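Putative peptide ABC-transport system periplasmic peptide-binding protein (Campylobacter jejuni, PDB 4OEV) binds nickel(II) outside the cytoplasm as the solute-binding component of an ABC-type importer, and belongs to a family generally assigned to peptide transport. Local coordinates at residues H393-F398 / K427-S432; S401-L406 / F413-D418. All blocks are in the same frame, centred on the assembly; numbering follows the deposited sequence.

Interaction 1 of 2, residues H393-F398 / K427-S432; sequences HTFRVF and KARNTS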
loop_
_atom_site.group_PDB
_atom_site.type_symbol
_atom_site.label_atom_id
_atom_site.label_comp_id
_atom_site.label_asym_id
_atom_site.label_seq_id
_atom_site.Cartn_x
_atom_site.Cartn_y
_atom_site.Cartn_z
ATOM N N HIS A 393 -1.024 -6.619 2.860
ATOM C CA HIS A 393 -1.164 -6.507 1.401
ATOM C C HIS A 393 -1.159 -7.899 0.749
ATOM O O HIS A 393 -0.789 -8.073 -0.398
ATOM C CB HIS A 393 -0.073 -5.597 0.815
ATOM C CG HIS A 393 -0.324 -4.144 1.092
ATOM N ND1 HIS A 393 0.095 -3.132 0.256
ATOM C CD2 HIS A 393 -1.017 -3.542 2.093
ATOM C CE1 HIS A 393 -0.273 -1.966 0.761
ATOM N NE2 HIS A 393 -0.982 -2.187 1.858
ATOM N N THR A 394 -1.614 -8.912 1.463
ATOM C CA THR A 394 -1.724 -10.176 0.765
ATOM C C THR A 394 -3.135 -10.651 0.761
ATOM O O THR A 394 -3.622 -11.106 -0.290
ATOM C CB THR A 394 -0.800 -11.320 1.347
ATOM O OG1 THR A 394 -1.073 -11.494 2.736
ATOM C CG2 THR A 394 0.691 -11.027 1.164
ATOM N N PHE A 395 -3.839 -10.537 1.900
ATOM C CA PHE A 395 -5.195 -11.037 1.914
ATOM C C PHE A 395 -6.133 -10.296 0.914
ATOM O O PHE A 395 -6.812 -10.940 0.059
ATOM C CB PHE A 395 -5.777 -10.988 3.339
ATOM C CG PHE A 395 -7.048 -11.831 3.515
ATOM C CD1 PHE A 395 -6.949 -13.176 3.789
ATOM C CD2 PHE A 395 -8.321 -11.260 3.366
ATOM C CE1 PHE A 395 -8.136 -13.977 3.967
ATOM C CE2 PHE A 395 -9.511 -12.044 3.506
ATOM C CZ PHE A 395 -9.408 -13.394 3.801
ATOM N N ARG A 396 -6.161 -8.975 0.946
ATOM C CA ARG A 396 -7.091 -8.272 0.035
ATOM C C ARG A 396 -6.609 -8.373 -1.413
ATOM O O ARG A 396 -7.377 -8.034 -2.329
ATOM C CB ARG A 396 -7.216 -6.780 0.384
ATOM C CG ARG A 396 -8.127 -6.574 1.621
ATOM C CD ARG A 396 -7.999 -5.156 2.210
ATOM N NE ARG A 396 -6.735 -5.040 2.936
ATOM C CZ ARG A 396 -6.365 -3.967 3.649
ATOM N NH1 ARG A 396 -5.211 -3.983 4.294
ATOM N NH2 ARG A 396 -7.141 -2.898 3.731
ATOM N N VAL A 397 -5.355 -8.775 -1.589
ATOM C CA VAL A 397 -4.770 -8.744 -2.980
ATOM C C VAL A 397 -4.917 -10.069 -3.758
ATOM O O VAL A 397 -5.183 -10.044 -4.976
ATOM C CB VAL A 397 -3.286 -8.336 -2.913
ATOM C CG1 VAL A 397 -2.535 -8.472 -4.326
ATOM C CG2 VAL A 397 -3.159 -6.922 -2.434
ATOM N N PHE A 398 -4.744 -11.201 -3.068
ATOM C CA PHE A 398 -4.653 -12.540 -3.701
ATOM C C PHE A 398 -5.811 -13.454 -3.350
ATOM O O PHE A 398 -6.060 -14.432 -4.042
ATOM C CB PHE A 398 -3.355 -13.240 -3.268
ATOM C CG PHE A 398 -2.093 -12.450 -3.667
ATOM C CD1 PHE A 398 -1.721 -12.372 -4.997
ATOM C CD2 PHE A 398 -1.332 -11.793 -2.711
ATOM C CE1 PHE A 398 -0.583 -11.627 -5.376
ATOM C CE2 PHE A 398 -0.208 -11.051 -3.071
ATOM C CZ PHE A 398 0.174 -10.981 -4.411
ATOM N N LYS A 427 -4.961 -19.755 6.936
ATOM C CA LYS A 427 -4.264 -20.356 8.076
ATOM C C LYS A 427 -3.231 -19.392 8.644
ATOM O O LYS A 427 -3.168 -19.146 9.847
ATOM C CB LYS A 427 -3.586 -21.673 7.691
ATOM C CG LYS A 427 -4.562 -22.858 7.506
ATOM C CD LYS A 427 -3.857 -24.028 6.842
ATOM C CE LYS A 427 -4.627 -25.341 7.017
ATOM N NZ LYS A 427 -6.107 -25.171 7.023
ATOM N N ALA A 428 -2.460 -18.791 7.758
ATOM C CA ALA A 428 -1.370 -17.927 8.198
ATOM C C ALA A 428 -1.821 -16.791 9.108
ATOM O O ALA A 428 -1.127 -16.445 10.049
ATOM C CB ALA A 428 -0.648 -17.332 6.939
ATOM N N ARG A 429 -2.947 -16.170 8.779
ATOM C CA ARG A 429 -3.421 -14.990 9.494
ATOM C C ARG A 429 -4.127 -15.350 10.809
ATOM O O ARG A 429 -4.223 -14.511 11.739
ATOM C CB ARG A 429 -4.371 -14.168 8.584
ATOM C CG ARG A 429 -5.759 -14.742 8.418
ATOM C CD ARG A 429 -6.432 -14.143 7.212
ATOM N NE ARG A 429 -6.457 -12.669 7.181
ATOM C CZ ARG A 429 -7.585 -11.944 7.296
ATOM N NH1 ARG A 429 -7.565 -10.617 7.209
ATOM N NH2 ARG A 429 -8.759 -12.547 7.482
ATOM N N ASN A 430 -4.615 -16.591 10.892
ATOM C CA ASN A 430 -5.302 -17.034 12.139
ATOM C C ASN A 430 -4.513 -18.018 13.002
ATOM O O ASN A 430 -5.107 -18.743 13.805
ATOM C CB ASN A 430 -6.658 -17.668 11.804
ATOM C CG ASN A 430 -7.625 -16.690 11.147
ATOM O OD1 ASN A 430 -8.238 -17.011 10.113
ATOM N ND2 ASN A 430 -7.727 -15.477 11.694
ATOM N N THR A 431 -3.189 -18.053 12.866
ATOM C CA THR A 431 -2.346 -18.889 13.737
ATOM C C THR A 431 -1.396 -18.024 14.551
ATOM O O THR A 431 -0.692 -17.178 13.979
ATOM C CB THR A 431 -1.467 -19.890 12.988
ATOM O OG1 THR A 431 -2.280 -20.757 12.176
ATOM C CG2 THR A 431 -0.659 -20.726 14.001
ATOM N N SER A 432 -1.364 -18.242 15.866
ATOM C CA SER A 432 -0.532 -17.440 16.786
ATOM C C SER A 432 0.972 -17.730 16.730
ATOM O O SER A 432 1.780 -16.805 16.784
ATOM C CB SER A 432 -1.011 -17.635 18.235
ATOM O OG SER A 432 -2.238 -16.954 18.427
#
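The guanidinium of Arg429 lies flat over one face of the Phe395 ring, their planes only 12° apart, although the two side chains as a whole run at about a right angle to each other. Arg429 CZ sits over the middle of the ring, 3.8 Å from the Phe395 centroid, a distance and overlap that make this a stacked cation-pi pair. Arg429 NE is the closest atom, 3.5 Å from Phe395 CD1, and the methylene before it also rests on the ring, Arg429 CD lying 3.6 Å from Phe395 CD1. Across the ring, Arg429 NH2 reaches its far end, 3.8 Å from Phe395 CZ. The arginine chain bends at chi3 (-53°), which with the last torsion lays the guanidinium nearly parallel to the phenyl group. All three nitrogens are bonded elsewhere: NE forms a salt bridge with Asp391, NH2 one with Glu105, and NH1 donates to Val102 O. Together these bonds fix the rotation of the buried guanidinium, while the carboxylates of Asp391 and Glu105 probably balance its charge, and one flat face lies against the ring. The pair joins the short helix 395-398 to the C-terminal end of helix 419-429, a buried arginine-aromatic stack within this family 5 solute-binding protein.

Interaction 2 of 2, residues S401-L406 / F413-D418; sequences SQDSAL and FGHYHD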
loop_
_atom_site.group_PDB
_atom_site.type_symbol
_atom_site.label_atom_id
_atom_site.label_comp_id
_atom_site.label_asym_id
_atom_site.label_seq_id
_atom_site.Cartn_x
_atom_site.Cartn_y
_atom_site.Cartn_z
ATOM N N SER A 401 -12.026 -14.339 -2.178
ATOM C CA SER A 401 -13.188 -13.536 -1.827
ATOM C C SER A 401 -12.956 -12.026 -2.015
ATOM O O SER A 401 -13.877 -11.202 -1.848
ATOM C CB SER A 401 -13.649 -13.797 -0.369
ATOM O OG SER A 401 -12.663 -13.354 0.572
ATOM N N GLN A 402 -11.731 -11.670 -2.342
ATOM C CA GLN A 402 -11.331 -10.272 -2.464
ATOM C C GLN A 402 -11.189 -9.867 -3.924
ATOM O O GLN A 402 -10.719 -8.771 -4.229
ATOM C CB GLN A 402 -10.012 -10.100 -1.699
ATOM C CG GLN A 402 -10.157 -10.582 -0.287
ATOM C CD GLN A 402 -11.070 -9.703 0.509
ATOM O OE1 GLN A 402 -10.846 -8.506 0.551
ATOM N NE2 GLN A 402 -12.124 -10.289 1.173
ATOM N N ASP A 403 -11.613 -10.766 -4.820
ATOM C CA ASP A 403 -11.847 -10.443 -6.192
ATOM C C ASP A 403 -12.735 -9.213 -6.294
ATOM O O ASP A 403 -13.830 -9.182 -5.717
ATOM C CB ASP A 403 -12.496 -11.664 -6.897
ATOM C CG ASP A 403 -12.608 -11.511 -8.418
ATOM O OD1 ASP A 403 -12.772 -10.381 -8.950
ATOM O OD2 ASP A 403 -12.563 -12.582 -9.080
ATOM N N SER A 404 -12.247 -8.175 -6.974
ATOM C CA SER A 404 -12.943 -6.886 -6.967
ATOM C C SER A 404 -14.179 -6.834 -7.835
ATOM O O SER A 404 -14.924 -5.825 -7.783
ATOM C CB SER A 404 -11.989 -5.762 -7.339
ATOM O OG SER A 404 -11.502 -5.859 -8.672
ATOM N N ALA A 405 -14.398 -7.859 -8.674
ATOM C CA ALA A 405 -15.647 -7.903 -9.440
ATOM C C ALA A 405 -16.801 -8.300 -8.508
ATOM O O ALA A 405 -17.953 -7.983 -8.785
ATOM C CB ALA A 405 -15.564 -8.904 -10.653
ATOM N N LEU A 406 -16.471 -8.972 -7.402
ATOM C CA LEU A 406 -17.497 -9.399 -6.427
ATOM C C LEU A 406 -17.525 -8.530 -5.141
ATOM O O LEU A 406 -18.580 -8.173 -4.608
ATOM C CB LEU A 406 -17.184 -10.838 -6.068
ATOM C CG LEU A 406 -17.869 -11.464 -4.880
ATOM C CD1 LEU A 406 -19.207 -11.920 -5.342
ATOM C CD2 LEU A 406 -16.977 -12.613 -4.331
ATOM N N PHE A 413 -7.492 -7.362 -8.245
ATOM C CA PHE A 413 -7.974 -6.767 -9.434
ATOM C C PHE A 413 -7.844 -7.653 -10.684
ATOM O O PHE A 413 -8.519 -7.354 -11.673
ATOM C CB PHE A 413 -7.270 -5.423 -9.677
ATOM C CG PHE A 413 -7.570 -4.368 -8.598
ATOM C CD1 PHE A 413 -8.720 -4.440 -7.863
ATOM C CD2 PHE A 413 -6.756 -3.270 -8.433
ATOM C CE1 PHE A 413 -9.010 -3.465 -6.871
ATOM C CE2 PHE A 413 -7.066 -2.295 -7.464
ATOM C CZ PHE A 413 -8.173 -2.400 -6.711
ATOM N N GLY A 414 -6.980 -8.681 -10.619
ATOM C CA GLY A 414 -6.774 -9.623 -11.718
ATOM C C GLY A 414 -7.723 -10.802 -11.665
ATOM O O GLY A 414 -7.723 -11.631 -12.578
ATOM N N HIS A 415 -8.564 -10.865 -10.630
ATOM C CA HIS A 415 -9.564 -11.936 -10.526
ATOM C C HIS A 415 -8.889 -13.263 -10.387
ATOM O O HIS A 415 -9.245 -14.257 -11.039
ATOM C CB HIS A 415 -10.497 -11.910 -11.728
ATOM C CG HIS A 415 -10.949 -10.517 -12.039
ATOM N ND1 HIS A 415 -11.720 -9.774 -11.158
ATOM C CD2 HIS A 415 -10.664 -9.701 -13.081
ATOM C CE1 HIS A 415 -11.898 -8.562 -11.661
ATOM N NE2 HIS A 415 -11.265 -8.497 -12.832
ATOM N N TYR A 416 -7.890 -13.264 -9.536
ATOM C CA TYR A 416 -7.070 -14.471 -9.303
ATOM C C TYR A 416 -7.756 -15.399 -8.316
ATOM O O TYR A 416 -8.117 -14.937 -7.255
ATOM C CB TYR A 416 -5.738 -14.045 -8.743
ATOM C CG TYR A 416 -4.767 -15.166 -8.398
ATOM C CD1 TYR A 416 -4.211 -15.972 -9.400
ATOM C CD2 TYR A 416 -4.353 -15.363 -7.102
ATOM C CE1 TYR A 416 -3.288 -16.981 -9.083
ATOM C CE2 TYR A 416 -3.429 -16.339 -6.776
ATOM C CZ TYR A 416 -2.893 -17.153 -7.770
ATOM O OH TYR A 416 -1.952 -18.141 -7.376
ATOM N N HIS A 417 -7.950 -16.678 -8.648
ATOM C CA HIS A 417 -8.592 -17.642 -7.706
ATOM C C HIS A 417 -7.721 -18.873 -7.584
ATOM O O HIS A 417 -7.624 -19.657 -8.533
ATOM C CB HIS A 417 -9.979 -18.033 -8.207
ATOM C CG HIS A 417 -10.961 -16.905 -8.209
ATOM N ND1 HIS A 417 -12.134 -16.931 -7.468
ATOM C CD2 HIS A 417 -10.949 -15.716 -8.853
ATOM C CE1 HIS A 417 -12.794 -15.803 -7.666
ATOM N NE2 HIS A 417 -12.091 -15.044 -8.496
ATOM N N ASP A 418 -7.054 -19.058 -6.453
ATOM C CA ASP A 418 -6.207 -20.254 -6.227
ATOM C C ASP A 418 -6.500 -20.859 -4.882
ATOM O O ASP A 418 -6.438 -20.146 -3.856
ATOM C CB ASP A 418 -4.730 -19.911 -6.284
ATOM C CG ASP A 418 -3.841 -21.122 -6.186
ATOM O OD1 ASP A 418 -3.418 -21.525 -5.070
ATOM O OD2 ASP A 418 -3.556 -21.710 -7.260
#
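Asp403 reaches across to two histidines of 413-418, one with each carboxylate oxygen. Its first torsion (-172°) sets CG anti to the backbone N and extends the side chain toward the facing loop. Asp403 CB already lies 3.8 Å from His417 NE2, and Asp403 CG comes 3.4 Å from His415 ND1. The two oxygens then part to different partners. Asp403 OD1 accepts from His415 ND1 at 2.5 Å, a short and nearly straight bond (170°) that lies in the imidazole plane but reaches the oxygen from its syn side, out of the carboxylate plane. From the opposite face Asp403 OD1 also receives the backbone N of Ala405 at 3.0 Å, closing an Asx turn, so two donors grip this oxygen and hold the carboxylate against rotation. The Asx turn shapes 403-405, and the two His-carboxylate bonds join the two limbs of an irregular excursion of the chain between helices 395-398 and 419-429. Asp403 OD2 takes His417 NE2 at 2.6 Å through its anti lone pair, again with the oxygen close to the ring plane; here carboxylate and imidazole are turned 63° against each other. His415 is held at its other nitrogen too, NE2 bonding to Ser375 O, which fixes the orientation of the ring, and Ala405 CB packs 3.8 Å from His415 CE1. Beside this polar group, Ser404 OG meets the edge of the Phe413 ring near its plane, 3.2 Å from Phe413 CD1. The Phe413 side chain also comes near the bound oxalate, whereas His417 lies at the exposed end of the contact.

How the interactions relate
Both contacts belong to the region between strand 379-384 and helix 434-450, with centres about 15 Å apart. The chain runs through 393-398, makes the excursion whose parts 401-406 and 413-418 meet in interaction 2, and then follows helix 419-429 to 427-432, where interaction 1 brings it back to helix 395-398. The shorter closure thus falls within the longer one. They also touch directly: Gln402 packs on the backbone oxygens of Phe395 and Arg396, and Tyr416 on that of Phe398. Helix 395-398 therefore takes part in interaction 1 and packs on interaction 2, joining the packing around helix 419-429 to the loop whose Phe413 comes near the bound oxalate.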